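Local coordinates for protein 1-acyl-sn-glycerol-3-phosphate acyltransferase (Thermotoga maritima, PDB 5KYM) that probably catalyses the transfer of an acyl chain to 1-acyl-sn-glycerol 3-phosphate, making phosphatidic acid at the membrane, at residues A[86-97]-A[184-195]. Numbering follows the deposited sequence.
Sequences SLMDIPLILGFV and LPVSIWGTYHLI
Ser-86 and Ile-195 join the two segments at the turn that leads into helix 89-96: Ser-86 OG gives its proton to Ile-195 O at 2.9 Å, approaching 28° out of the carbonyl plane. With OG turned away from its own backbone N (chi1 176°), the hydroxyl also accepts from Met-88 N, a capping bond of 3.0 Å. An alanine here would probably leave Ile-195 O without this donor and Met-88 N without its cap, freeing the turn to shift against helix 191-194. Ser-86 N returns a weak bond to Asp-89 OD2, which completes a capping box.

Asp-89 can be followed outward. Its CB lies 3.8 Å from Ile-188 CD1, and CG sits between that methyl and Thr-191 OG1. The carboxylate then divides its work: OD1 rests on the CG2 and CD1 methyls of Ile-188 and accepts from Thr-191 OG1, a bond modelled so short that its exact length is doubtful at this resolution, while OD2 turns to the backbone N of Gln-85 and to ND1 of His-84. His-84 and Asp-89 are the histidine and aspartate of the HX4D motif that names this acyltransferase family.

Beyond the carboxylate the contact is aliphatic. Leu-92 and Ile-188 meet tip to tip, CD2 to CG2 at 3.6 Å, and Leu-92 CD2 also touches Thr-191 CG2. The side chains of Ile-93 and Ile-188 cross at about a right angle, their CD1 methyls 3.7 Å apart. Farther along, those of Val-97 and Leu-184 slide past each other in opposite directions, CG1 against CD2. Helix 89-96 thus packs on one face of the central sheet, with Phe-57 of helix 38-59 against Leu-92 and Met-88.

Greasy packing thus seats the helix on strand 184-189, while the OD2 bonds to Gln-85 and His-84 probably limit how far the Asp-89 carboxylate can turn.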
loop_
_atom_site.group_PDB
_atom_site.type_symbol
_atom_site.label_atom_id
_atom_site.label_comp_id
_atom_site.label_asym_id
_atom_site.label_seq_id
_atom_site.Cartn_x
_atom_site.Cartn_y
_atom_site.Cartn_z
ATOM N N SER A 86 1.963 -6.817 -6.980
ATOM C CA SER A 86 1.172 -6.117 -7.979
ATOM C C SER A 86 1.254 -4.612 -7.834
ATOM O O SER A 86 1.456 -4.127 -6.752
ATOM C CB SER A 86 -0.288 -6.567 -7.882
ATOM O OG SER A 86 -1.063 -5.820 -8.774
ATOM N N LEU A 87 1.039 -3.867 -8.897
ATOM C CA LEU A 87 0.810 -2.404 -8.699
ATOM C C LEU A 87 -0.373 -2.146 -7.794
ATOM O O LEU A 87 -0.356 -1.192 -7.051
ATOM C CB LEU A 87 0.560 -1.639 -9.997
ATOM C CG LEU A 87 1.758 -1.600 -10.983
ATOM C CD1 LEU A 87 1.290 -0.801 -12.214
ATOM C CD2 LEU A 87 3.126 -1.099 -10.439
ATOM N N MET A 88 -1.393 -2.990 -7.857
ATOM C CA MET A 88 -2.579 -2.778 -7.102
ATOM C C MET A 88 -2.363 -2.873 -5.576
ATOM O O MET A 88 -3.251 -2.478 -4.787
ATOM C CB MET A 88 -3.680 -3.760 -7.547
ATOM C CG MET A 88 -4.197 -3.559 -8.963
ATOM S SD MET A 88 -4.689 -1.861 -9.385
ATOM C CE MET A 88 -6.201 -1.806 -8.367
ATOM N N ASP A 89 -1.205 -3.362 -5.133
ATOM C CA ASP A 89 -0.957 -3.418 -3.700
ATOM C C ASP A 89 -1.109 -2.060 -2.983
ATOM O O ASP A 89 -1.669 -1.974 -1.924
ATOM C CB ASP A 89 0.399 -4.052 -3.413
ATOM C CG ASP A 89 0.490 -5.480 -3.859
ATOM O OD1 ASP A 89 -0.556 -6.161 -4.018
ATOM O OD2 ASP A 89 1.664 -5.910 -4.025
ATOM N N ILE A 90 -0.656 -1.001 -3.602
ATOM C CA ILE A 90 -0.798 0.327 -3.039
ATOM C C ILE A 90 -2.287 0.744 -2.860
ATOM O O ILE A 90 -2.690 1.094 -1.739
ATOM C CB ILE A 90 0.154 1.298 -3.784
ATOM C CG1 ILE A 90 1.601 1.053 -3.228
ATOM C CG2 ILE A 90 -0.202 2.754 -3.575
ATOM C CD1 ILE A 90 1.913 1.392 -1.704
ATOM N N PRO A 91 -3.093 0.692 -3.926
ATOM C CA PRO A 91 -4.507 1.024 -3.683
ATOM C C PRO A 91 -5.157 0.101 -2.640
ATOM O O PRO A 91 -5.990 0.561 -1.833
ATOM C CB PRO A 91 -5.191 0.859 -5.075
ATOM C CG PRO A 91 -4.147 0.314 -5.994
ATOM C CD PRO A 91 -2.777 0.597 -5.370
ATOM N N LEU A 92 -4.780 -1.174 -2.670
ATOM C CA LEU A 92 -5.254 -2.133 -1.695
ATOM C C LEU A 92 -4.894 -1.700 -0.279
ATOM O O LEU A 92 -5.798 -1.567 0.533
ATOM C CB LEU A 92 -4.660 -3.516 -1.965
ATOM C CG LEU A 92 -5.019 -4.644 -1.024
ATOM C CD1 LEU A 92 -6.457 -4.940 -1.227
ATOM C CD2 LEU A 92 -4.198 -5.863 -1.287
ATOM N N ILE A 93 -3.609 -1.482 0.048
ATOM C CA ILE A 93 -3.242 -1.078 1.429
ATOM C C ILE A 93 -3.984 0.270 1.776
ATOM O O ILE A 93 -4.469 0.437 2.906
ATOM C CB ILE A 93 -1.730 -0.866 1.657
ATOM C CG1 ILE A 93 -0.819 -1.986 1.164
ATOM C CG2 ILE A 93 -1.429 -0.600 3.110
ATOM C CD1 ILE A 93 -1.002 -3.302 1.824
ATOM N N LEU A 94 -4.049 1.208 0.807
ATOM C CA LEU A 94 -4.644 2.544 1.032
ATOM C C LEU A 94 -6.111 2.423 1.431
ATOM O O LEU A 94 -6.556 3.035 2.393
ATOM C CB LEU A 94 -4.514 3.430 -0.203
ATOM C CG LEU A 94 -3.142 4.066 -0.510
ATOM C CD1 LEU A 94 -3.033 4.864 -1.802
ATOM C CD2 LEU A 94 -2.774 4.967 0.640
ATOM N N GLY A 95 -6.832 1.583 0.713
ATOM C CA GLY A 95 -8.259 1.445 0.906
ATOM C C GLY A 95 -8.699 0.558 2.043
ATOM O O GLY A 95 -9.825 0.665 2.505
ATOM N N PHE A 96 -7.819 -0.303 2.524
ATOM C CA PHE A 96 -8.222 -1.314 3.485
ATOM C C PHE A 96 -7.339 -1.459 4.701
ATOM O O PHE A 96 -7.598 -2.318 5.526
ATOM C CB PHE A 96 -8.274 -2.665 2.761
ATOM C CG PHE A 96 -9.353 -2.749 1.721
ATOM C CD1 PHE A 96 -10.643 -3.091 2.074
ATOM C CD2 PHE A 96 -9.080 -2.505 0.426
ATOM C CE1 PHE A 96 -11.630 -3.169 1.155
ATOM C CE2 PHE A 96 -10.079 -2.598 -0.518
ATOM C CZ PHE A 96 -11.347 -2.951 -0.151
ATOM N N VAL A 97 -6.286 -0.661 4.823
ATOM C CA VAL A 97 -5.396 -0.757 5.992
ATOM C C VAL A 97 -5.018 0.632 6.504
ATOM O O VAL A 97 -5.203 0.921 7.682
ATOM C CB VAL A 97 -4.117 -1.498 5.626
ATOM C CG1 VAL A 97 -3.188 -1.617 6.830
ATOM C CG2 VAL A 97 -4.441 -2.823 4.945
ATOM N N LEU A 184 3.336 -3.135 11.378
ATOM C CA LEU A 184 2.012 -3.801 11.283
ATOM C C LEU A 184 2.161 -4.752 10.099
ATOM O O LEU A 184 2.042 -4.318 8.959
ATOM C CB LEU A 184 0.853 -2.800 11.079
ATOM C CG LEU A 184 -0.527 -3.395 10.811
ATOM C CD1 LEU A 184 -0.956 -4.095 12.058
ATOM C CD2 LEU A 184 -1.599 -2.470 10.300
ATOM N N PRO A 185 2.437 -6.044 10.361
ATOM C CA PRO A 185 2.656 -6.963 9.265
ATOM C C PRO A 185 1.386 -7.261 8.504
ATOM O O PRO A 185 0.388 -7.462 9.147
ATOM C CB PRO A 185 3.152 -8.224 9.957
ATOM C CG PRO A 185 3.704 -7.745 11.218
ATOM C CD PRO A 185 2.718 -6.687 11.633
ATOM N N VAL A 186 1.450 -7.301 7.166
ATOM C CA VAL A 186 0.268 -7.530 6.330
ATOM C C VAL A 186 0.586 -8.535 5.269
ATOM O O VAL A 186 1.626 -8.452 4.729
ATOM C CB VAL A 186 -0.191 -6.238 5.637
ATOM C CG1 VAL A 186 -1.244 -6.528 4.593
ATOM C CG2 VAL A 186 -0.744 -5.306 6.685
ATOM N N SER A 187 -0.317 -9.449 4.955
ATOM C CA SER A 187 -0.080 -10.404 3.898
ATOM C C SER A 187 -1.152 -10.194 2.843
ATOM O O SER A 187 -2.350 -10.117 3.167
ATOM C CB SER A 187 -0.205 -11.809 4.434
ATOM O OG SER A 187 0.571 -12.025 5.588
ATOM N N ILE A 188 -0.726 -10.116 1.583
ATOM C CA ILE A 188 -1.598 -9.821 0.438
ATOM C C ILE A 188 -1.597 -11.056 -0.446
ATOM O O ILE A 188 -0.497 -11.569 -0.810
ATOM C CB ILE A 188 -1.004 -8.703 -0.397
ATOM C CG1 ILE A 188 -0.930 -7.396 0.414
ATOM C CG2 ILE A 188 -1.820 -8.506 -1.680
ATOM C CD1 ILE A 188 -0.351 -6.191 -0.327
ATOM N N TRP A 189 -2.786 -11.567 -0.788
ATOM C CA TRP A 189 -2.853 -12.588 -1.795
ATOM C C TRP A 189 -3.940 -12.379 -2.793
ATOM O O TRP A 189 -5.058 -12.200 -2.415
ATOM C CB TRP A 189 -3.114 -13.905 -1.162
ATOM C CG TRP A 189 -3.041 -15.000 -2.207
ATOM C CD1 TRP A 189 -4.025 -15.764 -2.666
ATOM C CD2 TRP A 189 -1.865 -15.396 -2.908
ATOM N NE1 TRP A 189 -3.553 -16.634 -3.604
ATOM C CE2 TRP A 189 -2.223 -16.417 -3.787
ATOM C CE3 TRP A 189 -0.531 -14.961 -2.868
ATOM C CZ2 TRP A 189 -1.326 -17.008 -4.655
ATOM C CZ3 TRP A 189 0.370 -15.547 -3.729
ATOM C CH2 TRP A 189 -0.034 -16.557 -4.620
ATOM N N GLY A 190 -3.611 -12.466 -4.077
ATOM C CA GLY A 190 -4.560 -12.269 -5.195
ATOM C C GLY A 190 -4.381 -11.032 -6.098
ATOM O O GLY A 190 -4.892 -11.007 -7.183
ATOM N N THR A 191 -3.686 -10.015 -5.653
ATOM C CA THR A 191 -3.451 -8.899 -6.481
ATOM C C THR A 191 -2.517 -9.334 -7.609
ATOM O O THR A 191 -2.557 -8.758 -8.707
ATOM C CB THR A 191 -2.833 -7.707 -5.731
ATOM O OG1 THR A 191 -1.618 -8.095 -5.053
ATOM C CG2 THR A 191 -3.763 -7.185 -4.775
ATOM N N TYR A 192 -1.680 -10.336 -7.353
ATOM C CA TYR A 192 -0.845 -10.900 -8.428
ATOM C C TYR A 192 -1.632 -11.534 -9.611
ATOM O O TYR A 192 -1.229 -11.394 -10.751
ATOM C CB TYR A 192 0.204 -11.876 -7.858
ATOM C CG TYR A 192 0.840 -12.738 -8.893
ATOM C CD1 TYR A 192 1.869 -12.253 -9.707
ATOM C CD2 TYR A 192 0.401 -14.018 -9.116
ATOM C CE1 TYR A 192 2.441 -13.024 -10.715
ATOM C CE2 TYR A 192 1.009 -14.817 -10.095
ATOM C CZ TYR A 192 2.027 -14.292 -10.868
ATOM O OH TYR A 192 2.622 -15.030 -11.813
ATOM N N HIS A 193 -2.755 -12.204 -9.334
ATOM C CA HIS A 193 -3.596 -12.742 -10.403
ATOM C C HIS A 193 -4.367 -11.631 -11.082
ATOM O O HIS A 193 -4.767 -11.780 -12.207
ATOM C CB HIS A 193 -4.523 -13.827 -9.897
ATOM C CG HIS A 193 -3.859 -14.788 -8.948
ATOM N ND1 HIS A 193 -2.594 -15.303 -9.177
ATOM C CD2 HIS A 193 -4.237 -15.250 -7.726
ATOM C CE1 HIS A 193 -2.237 -16.070 -8.158
ATOM N NE2 HIS A 193 -3.212 -16.047 -7.263
ATOM N N LEU A 194 -4.529 -10.505 -10.413
ATOM C CA LEU A 194 -5.258 -9.345 -10.908
ATOM C C LEU A 194 -4.454 -8.585 -11.950
ATOM O O LEU A 194 -4.920 -8.366 -13.077
ATOM C CB LEU A 194 -5.581 -8.460 -9.711
ATOM C CG LEU A 194 -6.697 -7.444 -9.716
ATOM C CD1 LEU A 194 -7.862 -7.858 -10.577
ATOM C CD2 LEU A 194 -7.245 -7.289 -8.302
ATOM N N ILE A 195 -3.234 -8.192 -11.575
ATOM C CA ILE A 195 -2.257 -7.623 -12.533
ATOM C C ILE A 195 -0.774 -7.838 -12.103
ATOM O O ILE A 195 -0.225 -7.085 -11.280
ATOM C CB ILE A 195 -2.609 -6.168 -12.900
ATOM C CG1 ILE A 195 -1.778 -5.725 -14.110
ATOM C CG2 ILE A 195 -2.472 -5.221 -11.733
ATOM C CD1 ILE A 195 -2.224 -4.403 -14.708
#